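Local coordinates for glycosyl hyrolase, family 3 (PDB 3TEV), which probably hydrolyses O-glycosidic bonds with a TIM-barrel domain of glycoside hydrolase family 3, at residues A[105-110]-A[157-162]; A[99-104]-A[148-153]; A[112-117]-A[166-171]; A[134-139]-A[152-157]. All coordinates share one frame; numbering follows the deposited sequence.

Contact 1: residues A[105-110]-A[157-162]; sequences DDQQLT and VTRHGR
Asp105 OD1 and Thr110 OG1 both lie near the plane of the His160 imidazole, at its NE2 and ND1 edges, with Asp106 N in plane beside CE1. The Arg159 guanidinium also meets Asp105 OD1 at its edge. This His-carboxylate pairing ties TIM-barrel helix 154-169 to the link between helices 98-104 and 107-124, while Thr110 makes the tie to helix 107-124 itself. His160 NE2 donates over 2.6 Å to Asp105 OD1, which accepts with its anti lone pair, 18° out of the ring plane. In the deposited conformer considered, one of two, Arg159 NH1 reaches the syn lone pair of Asp105 OD1 at 2.7 Å and almost straight (175°), making a salt bridge. Asp105 CG stands anti to its backbone N (chi1 -161°), which helps carry the carboxylate to both donors. His160 ND1 and Thr110 OG1 are hydrogen-bonded at 2.7 Å, either being able to donate. Bonds at both nitrogens fix the ring's rotation, and the nearby guanidinium would favour a charged Asp105. Asp106 is the N-cap of helix 107-124, its OD1 accepting from Leu109 N at 3.2 Å. Beside the salt bridge, Gln107 CB packs 3.9 Å from Arg159 NH2.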
loop_
_atom_site.group_PDB
_atom_site.type_symbol
_atom_site.label_atom_id
_atom_site.label_comp_id
_atom_site.label_asym_id
_atom_site.label_seq_id
_atom_site.Cartn_x
_atom_site.Cartn_y
_atom_site.Cartn_z
ATOM N N ASP A 105 -17.718 -18.941 1.772
ATOM C CA ASP A 105 -18.507 -17.867 2.365
ATOM C C ASP A 105 -18.730 -18.019 3.860
ATOM O O ASP A 105 -19.780 -17.672 4.380
ATOM C CB ASP A 105 -19.832 -17.639 1.619
ATOM C CG ASP A 105 -20.436 -16.265 1.904
ATOM O OD1 ASP A 105 -19.672 -15.317 2.192
ATOM O OD2 ASP A 105 -21.674 -16.126 1.840
ATOM N N ASP A 106 -17.717 -18.519 4.544
ATOM C CA ASP A 106 -17.708 -18.513 5.992
ATOM C C ASP A 106 -16.789 -17.369 6.430
ATOM O O ASP A 106 -15.564 -17.476 6.380
ATOM C CB ASP A 106 -17.267 -19.886 6.539
ATOM C CG ASP A 106 -17.221 -19.935 8.059
ATOM O OD1 ASP A 106 -17.303 -18.878 8.720
ATOM O OD2 ASP A 106 -17.098 -21.051 8.609
ATOM N N GLN A 107 -17.414 -16.269 6.838
ATOM C CA GLN A 107 -16.733 -15.061 7.285
ATOM C C GLN A 107 -15.716 -15.391 8.368
ATOM O O GLN A 107 -14.572 -14.948 8.302
ATOM C CB GLN A 107 -17.764 -14.025 7.764
ATOM C CG GLN A 107 -17.232 -12.924 8.658
ATOM C CD GLN A 107 -18.102 -11.660 8.617
ATOM O OE1 GLN A 107 -19.303 -11.714 8.934
ATOM N NE2 GLN A 107 -17.498 -10.512 8.227
ATOM N N GLN A 108 -16.131 -16.204 9.338
ATOM C CA GLN A 108 -15.247 -16.601 10.434
ATOM C C GLN A 108 -14.022 -17.403 9.955
ATOM O O GLN A 108 -12.938 -17.226 10.485
ATOM C CB GLN A 108 -16.030 -17.357 11.519
ATOM C CG GLN A 108 -15.221 -17.723 12.764
ATOM C CD GLN A 108 -14.829 -16.511 13.606
ATOM O OE1 GLN A 108 -15.693 -15.747 14.048
ATOM N NE2 GLN A 108 -13.521 -16.340 13.844
ATOM N N LEU A 109 -14.189 -18.273 8.960
ATOM C CA LEU A 109 -13.045 -18.963 8.365
ATOM C C LEU A 109 -12.035 -17.967 7.758
ATOM O O LEU A 109 -10.815 -18.056 7.988
ATOM C CB LEU A 109 -13.508 -19.957 7.300
ATOM C CG LEU A 109 -12.432 -20.619 6.423
ATOM C CD1 LEU A 109 -11.433 -21.437 7.243
ATOM C CD2 LEU A 109 -13.097 -21.496 5.353
ATOM N N THR A 110 -12.550 -17.014 6.991
ATOM C CA THR A 110 -11.716 -16.022 6.348
ATOM C C THR A 110 -10.907 -15.281 7.392
ATOM O O THR A 110 -9.702 -15.123 7.239
ATOM C CB THR A 110 -12.564 -15.051 5.520
ATOM O OG1 THR A 110 -13.276 -15.797 4.530
ATOM C CG2 THR A 110 -11.692 -13.951 4.836
ATOM N N VAL A 157 -17.482 -8.964 -1.226
ATOM C CA VAL A 157 -16.129 -8.457 -1.007
ATOM C C VAL A 157 -16.048 -7.744 0.346
ATOM O O VAL A 157 -15.106 -7.964 1.106
ATOM C CB VAL A 157 -15.665 -7.589 -2.190
ATOM C CG1 VAL A 157 -14.378 -6.763 -1.849
ATOM C CG2 VAL A 157 -15.461 -8.499 -3.426
ATOM N N THR A 158 -17.056 -6.928 0.652
ATOM C CA THR A 158 -17.142 -6.243 1.947
ATOM C C THR A 158 -17.096 -7.219 3.128
ATOM O O THR A 158 -16.345 -7.008 4.080
ATOM C CB THR A 158 -18.427 -5.387 2.028
ATOM O OG1 THR A 158 -18.360 -4.354 1.043
ATOM C CG2 THR A 158 -18.591 -4.759 3.413
ATOM N N ARG A 159 -17.886 -8.286 3.069
ATOM C CA ARG A 159 -17.958 -9.234 4.182
ATOM C C ARG A 159 -16.639 -9.988 4.422
ATOM O O ARG A 159 -16.213 -10.145 5.572
ATOM C CB ARG A 159 -19.155 -10.207 4.037
ATOM C CG ARG A 159 -20.443 -9.684 4.691
ATOM C CD ARG A 159 -21.648 -10.629 4.533
ATOM N NE ARG A 159 -21.481 -11.899 5.242
ATOM C CZ ARG A 159 -20.958 -13.018 4.659
ATOM N NH1 ARG A 159 -20.556 -13.014 3.353
ATOM N NH2 ARG A 159 -20.852 -14.135 5.375
ATOM N N HIS A 160 -15.991 -10.447 3.351
ATOM C CA HIS A 160 -14.720 -11.142 3.527
ATOM C C HIS A 160 -13.541 -10.194 3.732
ATOM O O HIS A 160 -12.582 -10.534 4.437
ATOM C CB HIS A 160 -14.505 -12.159 2.417
ATOM C CG HIS A 160 -15.455 -13.301 2.504
ATOM N ND1 HIS A 160 -15.275 -14.342 3.389
ATOM C CD2 HIS A 160 -16.636 -13.533 1.881
ATOM C CE1 HIS A 160 -16.287 -15.189 3.278
ATOM N NE2 HIS A 160 -17.126 -14.719 2.371
ATOM N N GLY A 161 -13.633 -8.995 3.155
ATOM C CA GLY A 161 -12.644 -7.947 3.409
ATOM C C GLY A 161 -12.580 -7.605 4.889
ATOM O O GLY A 161 -11.499 -7.455 5.450
ATOM N N ARG A 162 -13.745 -7.500 5.519
ATOM C CA ARG A 162 -13.852 -7.198 6.958
ATOM C C ARG A 162 -13.126 -8.257 7.788
ATOM O O ARG A 162 -12.384 -7.932 8.736
ATOM C CB ARG A 162 -15.329 -7.119 7.399
ATOM C CG ARG A 162 -15.531 -6.597 8.841
ATOM C CD ARG A 162 -16.989 -6.595 9.334
ATOM N NE ARG A 162 -17.937 -6.056 8.350
ATOM C CZ ARG A 162 -18.291 -4.772 8.226
ATOM N NH1 ARG A 162 -17.773 -3.832 9.027
ATOM N NH2 ARG A 162 -19.169 -4.426 7.283
#

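Contact 2: residues A[99-104]-A[148-153]; sequences MSLGAA and RAYGSD
Tyr150 lies beside helix 98-104, its ring turned edge-on to Leu101 and Gly102. Its CB points away from that helix, and CG stands anti to the carbonyl carbon (chi1 -68°), beside the backbone N. Further out, Tyr150 CD1 packs 3.6 Å from His160 CB of helix 154-169, which lies over a face of the ring. Gly102 N, by contrast, is near the ring plane, at the edge. The next atom, Tyr150 CE1, meets Leu101 CD1 at 4.2 Å, an apolar touch at the ring's rim. At the tip, Tyr150 OH comes 4.1 Å from Asn114 ND2, a packing distance, on helix 107-124. Tyr150 also touches Thr110 of that helix and Pro132, which puts the ring in a buried position among the barrel elements.

The backbones come closer than the side chains do. The CA atoms of Gly102 and Tyr150 are 4.4 Å apart, and Gly102 CA directs a C-H at Tyr150 O over 3.1 Å, with 156° at the hydrogen. A beta carbon on Gly102 would fall 1.6 Å from Tyr150 O, a clash, so that a side chain could not be fitted here with the backbones as they stand. Nearby, Met99, deposited as selenomethionine, has its CB 3.9 Å from Ala149 O. Between 99-104 and 148-153 the fit is of van der Waals and C-H···O kind, while the polar bonds of Met99 with Asp147 and of Gly102 O with Arg156 NH1 go to residues outside them; so tight an approach would probably tolerate little added bulk.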
loop_
_atom_site.group_PDB
_atom_site.type_symbol
_atom_site.label_atom_id
_atom_site.label_comp_id
_atom_site.label_asym_id
_atom_site.label_seq_id
_atom_site.Cartn_x
_atom_site.Cartn_y
_atom_site.Cartn_z
HETATM N N MSE A 99 -10.933 -16.149 -3.828
HETATM C CA MSE A 99 -12.113 -16.630 -4.522
HETATM C C MSE A 99 -12.695 -17.821 -3.758
HETATM O O MSE A 99 -13.896 -17.852 -3.496
HETATM C CB MSE A 99 -11.760 -17.014 -5.955
HETATM C CG MSE A 99 -12.836 -16.717 -6.984
HETATM SE SE MSE A 99 -12.448 -17.659 -8.659
HETATM C CE MSE A 99 -12.748 -16.185 -9.912
ATOM N N SER A 100 -11.826 -18.767 -3.388
ATOM C CA SER A 100 -12.176 -19.937 -2.562
ATOM C C SER A 100 -12.929 -19.559 -1.295
ATOM O O SER A 100 -14.026 -20.075 -1.036
ATOM C CB SER A 100 -10.914 -20.689 -2.140
ATOM O OG SER A 100 -10.383 -21.411 -3.220
ATOM N N LEU A 101 -12.307 -18.689 -0.503
ATOM C CA LEU A 101 -12.899 -18.194 0.725
ATOM C C LEU A 101 -14.218 -17.479 0.443
ATOM O O LEU A 101 -15.219 -17.760 1.098
ATOM C CB LEU A 101 -11.934 -17.262 1.470
ATOM C CG LEU A 101 -10.649 -17.887 2.026
ATOM C CD1 LEU A 101 -9.663 -16.800 2.542
ATOM C CD2 LEU A 101 -10.940 -18.949 3.091
ATOM N N GLY A 102 -14.217 -16.571 -0.535
ATOM C CA GLY A 102 -15.445 -15.898 -0.968
ATOM C C GLY A 102 -16.584 -16.878 -1.246
ATOM O O GLY A 102 -17.739 -16.623 -0.888
ATOM N N ALA A 103 -16.242 -18.013 -1.855
ATOM C CA ALA A 103 -17.218 -19.023 -2.273
ATOM C C ALA A 103 -17.720 -19.910 -1.131
ATOM O O ALA A 103 -18.921 -20.191 -1.045
ATOM C CB ALA A 103 -16.644 -19.875 -3.399
ATOM N N ALA A 104 -16.806 -20.365 -0.272
ATOM C CA ALA A 104 -17.183 -21.127 0.926
ATOM C C ALA A 104 -18.060 -20.230 1.788
ATOM O O ALA A 104 -19.008 -20.689 2.426
ATOM C CB ALA A 104 -15.943 -21.557 1.700
ATOM N N ARG A 148 -7.852 -13.500 -7.057
ATOM C CA ARG A 148 -7.386 -12.699 -5.936
ATOM C C ARG A 148 -8.480 -11.832 -5.297
ATOM O O ARG A 148 -8.266 -11.267 -4.228
ATOM C CB ARG A 148 -6.187 -11.849 -6.370
ATOM C CG ARG A 148 -5.043 -12.644 -7.022
ATOM C CD ARG A 148 -4.056 -11.709 -7.716
ATOM N NE ARG A 148 -3.752 -10.556 -6.862
ATOM C CZ ARG A 148 -3.239 -9.396 -7.271
ATOM N NH1 ARG A 148 -3.022 -8.432 -6.382
ATOM N NH2 ARG A 148 -2.951 -9.193 -8.553
ATOM N N ALA A 149 -9.639 -11.729 -5.948
ATOM C CA ALA A 149 -10.813 -11.070 -5.353
ATOM C C ALA A 149 -11.669 -12.089 -4.601
ATOM O O ALA A 149 -11.627 -13.275 -4.911
ATOM C CB ALA A 149 -11.638 -10.363 -6.414
ATOM N N TYR A 150 -12.427 -11.619 -3.609
ATOM C CA TYR A 150 -13.314 -12.478 -2.815
ATOM C C TYR A 150 -14.649 -12.764 -3.500
ATOM O O TYR A 150 -15.356 -13.681 -3.094
ATOM C CB TYR A 150 -13.553 -11.888 -1.419
ATOM C CG TYR A 150 -12.324 -11.896 -0.541
ATOM C CD1 TYR A 150 -11.913 -13.064 0.113
ATOM C CD2 TYR A 150 -11.557 -10.739 -0.369
ATOM C CE1 TYR A 150 -10.770 -13.083 0.917
ATOM C CE2 TYR A 150 -10.411 -10.751 0.422
ATOM C CZ TYR A 150 -10.026 -11.926 1.066
ATOM O OH TYR A 150 -8.890 -11.938 1.857
ATOM N N GLY A 151 -14.991 -11.990 -4.530
ATOM C CA GLY A 151 -16.273 -12.146 -5.230
ATOM C C GLY A 151 -16.536 -11.194 -6.397
ATOM O O GLY A 151 -15.630 -10.487 -6.858
ATOM N N SER A 152 -17.788 -11.188 -6.870
ATOM C CA SER A 152 -18.204 -10.410 -8.051
ATOM C C SER A 152 -19.217 -9.286 -7.752
ATOM O O SER A 152 -19.731 -8.629 -8.668
ATOM C CB SER A 152 -18.703 -11.338 -9.183
ATOM O OG SER A 152 -19.720 -12.233 -8.749
ATOM N N ASP A 153 -19.473 -9.066 -6.464
ATOM C CA ASP A 153 -20.330 -7.985 -5.990
ATOM C C ASP A 153 -19.734 -7.382 -4.719
ATOM O O ASP A 153 -18.960 -8.040 -4.010
ATOM C CB ASP A 153 -21.765 -8.490 -5.755
ATOM C CG ASP A 153 -21.841 -9.582 -4.694
ATOM O OD1 ASP A 153 -21.960 -10.776 -5.057
ATOM O OD2 ASP A 153 -21.779 -9.245 -3.491
#

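Contact 3: residues A[112-117]-A[166-171]; sequences DVNAAL and AGHTRE
Arg170 reaches across to Asp112 at its guanidinium edge, NH2 lying 3.2 Å from Asp112 OD1 in a salt bridge whose hydrogen bond is weak (121°). The Arg170 chain is extended from CG to NE, which carries the guanidinium out to this carboxylate. The two planes stand 87° apart, and Ala115 CB sits over one face of the guanidinium. Other partners complete the network: Arg170 NE pairs with Glu111, Asp112 OD1 accepts from Gln108, and Glu171 OE2 pairs with Arg119. Within 166-171, Arg170 NH1 also bridges to Glu171 OE2 at 3.2 Å. Deeper in, both nitrogens of His168 are satisfied outside these segments, ND1 by Ala164 O and NE2 by Asn129 ND2. Asn114 OD1 lies in the ring plane 3.2 Å from His168 CE1, while Asn114 ND2 is bonded to Thr110 O. An alanine in place of His168 would probably leave Ala164 O and Asn129 ND2 without their imidazole mate and open a gap beside Asn114. At the closest backbone approach, Ala115 CA directs a C-H to Gly167 O over 3.3 Å. A beta carbon on Gly167 would clash with Ala115 N. Small residues at the crossing and charged ones at its margin join helices 107-124 and 154-169, consecutive in the outer helical layer of a TIM barrel.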
loop_
_atom_site.group_PDB
_atom_site.type_symbol
_atom_site.label_atom_id
_atom_site.label_comp_id
_atom_site.label_asym_id
_atom_site.label_seq_id
_atom_site.Cartn_x
_atom_site.Cartn_y
_atom_site.Cartn_z
ATOM N N ASP A 112 -10.072 -16.296 10.425
ATOM C CA ASP A 112 -9.125 -17.192 11.070
ATOM C C ASP A 112 -7.931 -17.546 10.194
ATOM O O ASP A 112 -6.842 -17.741 10.705
ATOM C CB ASP A 112 -9.811 -18.478 11.543
ATOM C CG ASP A 112 -10.815 -18.243 12.675
ATOM O OD1 ASP A 112 -10.835 -17.155 13.285
ATOM O OD2 ASP A 112 -11.602 -19.161 12.946
ATOM N N VAL A 113 -8.132 -17.651 8.886
ATOM C CA VAL A 113 -7.013 -17.926 7.968
ATOM C C VAL A 113 -6.061 -16.716 7.898
ATOM O O VAL A 113 -4.834 -16.853 7.873
ATOM C CB VAL A 113 -7.519 -18.312 6.549
ATOM C CG1 VAL A 113 -6.379 -18.280 5.526
ATOM C CG2 VAL A 113 -8.196 -19.690 6.577
ATOM N N ASN A 114 -6.641 -15.528 7.887
ATOM C CA ASN A 114 -5.846 -14.309 7.939
ATOM C C ASN A 114 -5.165 -14.117 9.302
ATOM O O ASN A 114 -4.026 -13.622 9.382
ATOM C CB ASN A 114 -6.696 -13.108 7.506
ATOM C CG ASN A 114 -6.837 -13.030 5.983
ATOM O OD1 ASN A 114 -5.992 -12.444 5.306
ATOM N ND2 ASN A 114 -7.892 -13.644 5.439
ATOM N N ALA A 115 -5.845 -14.542 10.365
ATOM C CA ALA A 115 -5.260 -14.477 11.693
ATOM C C ALA A 115 -4.030 -15.362 11.761
ATOM O O ALA A 115 -3.011 -14.937 12.306
ATOM C CB ALA A 115 -6.257 -14.860 12.756
ATOM N N ALA A 116 -4.109 -16.572 11.195
ATOM C CA ALA A 116 -2.945 -17.481 11.175
ATOM C C ALA A 116 -1.805 -16.937 10.325
ATOM O O ALA A 116 -0.648 -17.073 10.677
ATOM C CB ALA A 116 -3.326 -18.836 10.685
ATOM N N LEU A 117 -2.136 -16.332 9.194
ATOM C CA LEU A 117 -1.124 -15.742 8.356
ATOM C C LEU A 117 -0.435 -14.596 9.113
ATOM O O LEU A 117 0.790 -14.471 9.101
ATOM C CB LEU A 117 -1.738 -15.268 7.037
ATOM C CG LEU A 117 -0.893 -14.311 6.186
ATOM C CD1 LEU A 117 0.514 -14.908 5.824
ATOM C CD2 LEU A 117 -1.679 -13.878 4.929
ATOM N N ALA A 166 -9.730 -7.843 10.135
ATOM C CA ALA A 166 -9.830 -8.136 11.567
ATOM C C ALA A 166 -8.848 -9.218 12.002
ATOM O O ALA A 166 -8.317 -9.166 13.092
ATOM C CB ALA A 166 -11.278 -8.523 11.955
ATOM N N GLY A 167 -8.626 -10.212 11.149
ATOM C CA GLY A 167 -7.632 -11.242 11.418
ATOM C C GLY A 167 -6.218 -10.692 11.541
ATOM O O GLY A 167 -5.431 -11.207 12.330
ATOM N N HIS A 168 -5.888 -9.652 10.771
ATOM C CA HIS A 168 -4.568 -9.035 10.856
ATOM C C HIS A 168 -4.480 -8.133 12.082
ATOM O O HIS A 168 -3.576 -8.247 12.895
ATOM C CB HIS A 168 -4.255 -8.246 9.578
ATOM C CG HIS A 168 -3.751 -9.101 8.465
ATOM N ND1 HIS A 168 -4.591 -9.779 7.610
ATOM C CD2 HIS A 168 -2.490 -9.427 8.094
ATOM C CE1 HIS A 168 -3.869 -10.475 6.747
ATOM N NE2 HIS A 168 -2.589 -10.281 7.022
ATOM N N THR A 169 -5.440 -7.232 12.185
ATOM C CA THR A 169 -5.528 -6.254 13.246
ATOM C C THR A 169 -5.450 -6.900 14.624
ATOM O O THR A 169 -4.650 -6.480 15.470
ATOM C CB THR A 169 -6.823 -5.446 13.059
ATOM O OG1 THR A 169 -6.622 -4.516 11.985
ATOM C CG2 THR A 169 -7.161 -4.663 14.285
ATOM N N ARG A 170 -6.245 -7.947 14.844
ATOM C CA ARG A 170 -6.233 -8.603 16.148
ATOM C C ARG A 170 -4.924 -9.358 16.443
ATOM O O ARG A 170 -4.645 -9.665 17.602
ATOM C CB ARG A 170 -7.471 -9.495 16.349
ATOM C CG ARG A 170 -7.504 -10.790 15.540
ATOM C CD ARG A 170 -8.848 -11.474 15.814
ATOM N NE ARG A 170 -9.143 -12.757 15.167
ATOM C CZ ARG A 170 -8.610 -13.936 15.509
ATOM N NH1 ARG A 170 -7.637 -13.988 16.435
ATOM N NH2 ARG A 170 -9.026 -15.068 14.899
ATOM N N GLU A 171 -4.126 -9.641 15.407
ATOM C CA GLU A 171 -2.836 -10.297 15.605
ATOM C C GLU A 171 -1.649 -9.315 15.586
ATOM O O GLU A 171 -0.487 -9.735 15.595
ATOM C CB GLU A 171 -2.619 -11.454 14.618
ATOM C CG GLU A 171 -3.635 -12.643 14.735
ATOM C CD GLU A 171 -3.597 -13.420 16.063
ATOM O OE1 GLU A 171 -2.774 -13.114 16.956
ATOM O OE2 GLU A 171 -4.417 -14.361 16.227
#

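Contact 4: residues A[134-139]-A[152-157]; sequences LDINVN and SDAARV
The loop that follows barrel strand 128-129 doubles back on the start of helix 154-169, with Ile136 reaching toward the helix between Ser152 and Val157. Its branches divide the work. Ile136 CG2 lies 3.4 Å from Ser152 C, against the peptide leading into the helix, whereas CD1 touches Ala154 CB at 4.0 Å and CG1 approaches Val157 CG2 at 4.2 Å. A chi1 of -56° puts CG1 anti to the carbonyl carbon, on the Val157 side, and CG2 anti to the backbone N, against Ser152. Shortening Ile136 to an alanine would probably open a gap against the Ser152 carbonyl, Ala154 and Val157, and leave the first helical turn less firmly packed on the loop.

Val157 continues the apolar seam: its CG1 meets Leu134 CB at 4.1 Å and lies 3.4 Å from Leu134 O. At the other end, Asn137 is the centre of an inverse gamma turn, and its O comes 3.1 Å from Ser152 CB. Asp153 is the N-cap of the helix, with OD2 accepting from Arg156 N over 2.9 Å at 158°, on the syn side and 30° out of the carboxylate plane. Asp135 points away from the helix and bonds to His179 ND1 and His183 N. Such a loop, beyond the carboxyl end of a strand and packed on the following helix, belongs to the beta-alpha unit of a TIM barrel, on the side where active sites of this fold form.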
loop_
_atom_site.group_PDB
_atom_site.type_symbol
_atom_site.label_atom_id
_atom_site.label_comp_id
_atom_site.label_asym_id
_atom_site.label_seq_id
_atom_site.Cartn_x
_atom_site.Cartn_y
_atom_site.Cartn_z
ATOM N N LEU A 134 -9.715 -5.560 -2.153
ATOM C CA LEU A 134 -11.137 -5.212 -2.115
ATOM C C LEU A 134 -11.632 -4.901 -3.517
ATOM O O LEU A 134 -12.730 -4.372 -3.693
ATOM C CB LEU A 134 -11.407 -4.014 -1.196
ATOM C CG LEU A 134 -11.004 -4.088 0.282
ATOM C CD1 LEU A 134 -11.318 -2.778 1.046
ATOM C CD2 LEU A 134 -11.664 -5.277 0.948
ATOM N N ASP A 135 -10.802 -5.199 -4.514
ATOM C CA ASP A 135 -11.216 -5.130 -5.914
ATOM C C ASP A 135 -12.364 -6.121 -6.114
ATOM O O ASP A 135 -12.404 -7.170 -5.473
ATOM C CB ASP A 135 -10.046 -5.464 -6.859
ATOM C CG ASP A 135 -8.796 -4.615 -6.586
ATOM O OD1 ASP A 135 -8.913 -3.400 -6.303
ATOM O OD2 ASP A 135 -7.680 -5.168 -6.670
ATOM N N ILE A 136 -13.295 -5.763 -6.995
ATOM C CA ILE A 136 -14.439 -6.603 -7.316
ATOM C C ILE A 136 -14.297 -7.172 -8.717
ATOM O O ILE A 136 -14.223 -6.430 -9.698
ATOM C CB ILE A 136 -15.763 -5.801 -7.256
ATOM C CG1 ILE A 136 -15.930 -5.133 -5.896
ATOM C CG2 ILE A 136 -16.970 -6.713 -7.585
ATOM C CD1 ILE A 136 -17.016 -4.100 -5.871
ATOM N N ASN A 137 -14.275 -8.495 -8.801
ATOM C CA ASN A 137 -14.283 -9.210 -10.082
ATOM C C ASN A 137 -15.692 -9.187 -10.725
ATOM O O ASN A 137 -16.350 -10.224 -10.843
ATOM C CB ASN A 137 -13.780 -10.650 -9.861
ATOM C CG ASN A 137 -13.634 -11.442 -11.157
ATOM O OD1 ASN A 137 -14.195 -12.543 -11.295
ATOM N ND2 ASN A 137 -12.883 -10.891 -12.115
ATOM N N VAL A 138 -16.141 -7.999 -11.147
ATOM C CA VAL A 138 -17.551 -7.773 -11.536
ATOM C C VAL A 138 -17.869 -8.202 -12.963
ATOM O O VAL A 138 -18.960 -8.693 -13.235
ATOM C CB VAL A 138 -18.010 -6.284 -11.291
ATOM C CG1 VAL A 138 -17.237 -5.297 -12.177
ATOM C CG2 VAL A 138 -19.532 -6.124 -11.477
ATOM N N ASN A 139 -16.910 -8.007 -13.860
ATOM C CA ASN A 139 -17.076 -8.319 -15.269
ATOM C C ASN A 139 -16.490 -9.705 -15.545
ATOM O O ASN A 139 -15.275 -9.904 -15.404
ATOM C CB ASN A 139 -16.388 -7.245 -16.125
ATOM C CG ASN A 139 -16.989 -7.107 -17.533
ATOM O OD1 ASN A 139 -17.711 -7.983 -18.027
ATOM N ND2 ASN A 139 -16.667 -5.990 -18.188
ATOM N N SER A 152 -17.788 -11.188 -6.870
ATOM C CA SER A 152 -18.204 -10.410 -8.051
ATOM C C SER A 152 -19.217 -9.286 -7.752
ATOM O O SER A 152 -19.731 -8.629 -8.668
ATOM C CB SER A 152 -18.703 -11.338 -9.183
ATOM O OG SER A 152 -19.720 -12.233 -8.749
ATOM N N ASP A 153 -19.473 -9.066 -6.464
ATOM C CA ASP A 153 -20.330 -7.985 -5.990
ATOM C C ASP A 153 -19.734 -7.382 -4.719
ATOM O O ASP A 153 -18.960 -8.040 -4.010
ATOM C CB ASP A 153 -21.765 -8.490 -5.755
ATOM C CG ASP A 153 -21.841 -9.582 -4.694
ATOM O OD1 ASP A 153 -21.960 -10.776 -5.057
ATOM O OD2 ASP A 153 -21.779 -9.245 -3.491
ATOM N N ALA A 154 -20.095 -6.128 -4.448
ATOM C CA ALA A 154 -19.577 -5.362 -3.309
ATOM C C ALA A 154 -19.860 -6.014 -1.944
ATOM O O ALA A 154 -18.994 -6.011 -1.058
ATOM C CB ALA A 154 -20.127 -3.945 -3.343
ATOM N N ALA A 155 -21.065 -6.579 -1.805
ATOM C CA ALA A 155 -21.528 -7.211 -0.567
ATOM C C ALA A 155 -20.627 -8.359 -0.123
ATOM O O ALA A 155 -20.274 -8.442 1.052
ATOM C CB ALA A 155 -23.017 -7.701 -0.711
ATOM N N ARG A 156 -20.269 -9.236 -1.062
ATOM C CA ARG A 156 -19.396 -10.383 -0.778
ATOM C C ARG A 156 -17.962 -9.948 -0.483
ATOM O O ARG A 156 -17.297 -10.497 0.402
ATOM C CB ARG A 156 -19.396 -11.377 -1.942
ATOM C CG ARG A 156 -18.746 -12.736 -1.635
ATOM C CD ARG A 156 -19.650 -13.600 -0.776
ATOM N NE ARG A 156 -20.931 -13.823 -1.437
ATOM C CZ ARG A 156 -21.328 -14.985 -1.948
ATOM N NH1 ARG A 156 -20.561 -16.069 -1.864
ATOM N NH2 ARG A 156 -22.508 -15.055 -2.537
ATOM N N VAL A 157 -17.482 -8.964 -1.226
ATOM C CA VAL A 157 -16.129 -8.457 -1.007
ATOM C C VAL A 157 -16.048 -7.744 0.346
ATOM O O VAL A 157 -15.106 -7.964 1.106
ATOM C CB VAL A 157 -15.665 -7.589 -2.190
ATOM C CG1 VAL A 157 -14.378 -6.763 -1.849
ATOM C CG2 VAL A 157 -15.461 -8.499 -3.426
#

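Overall arrangement
Contacts 1 and 3 are successive sections of one helix pair, 107-124 with 154-169, their centres about 12 Å apart. Contact 2 adds helix 98-104 beside contact 1, with centres about 9 Å apart; Val157 CG2 packs 3.7 Å from Gly151 N between them. Contact 4 lies about 8 Å from contact 2, centre to centre, and shares Ser152 and Asp153 with it; Asn137 N to Gly151 O is a probable hydrogen bond joining the two, and Ala149 CB packs 3.4 Å from Asp135 O. Contact 4 approaches the barrel's strand-end loops through Asp135 and His179. Although both use helix 154-169, the centres of contacts 3 and 4 are about 21 Å apart and their nearest atoms about 10 Å.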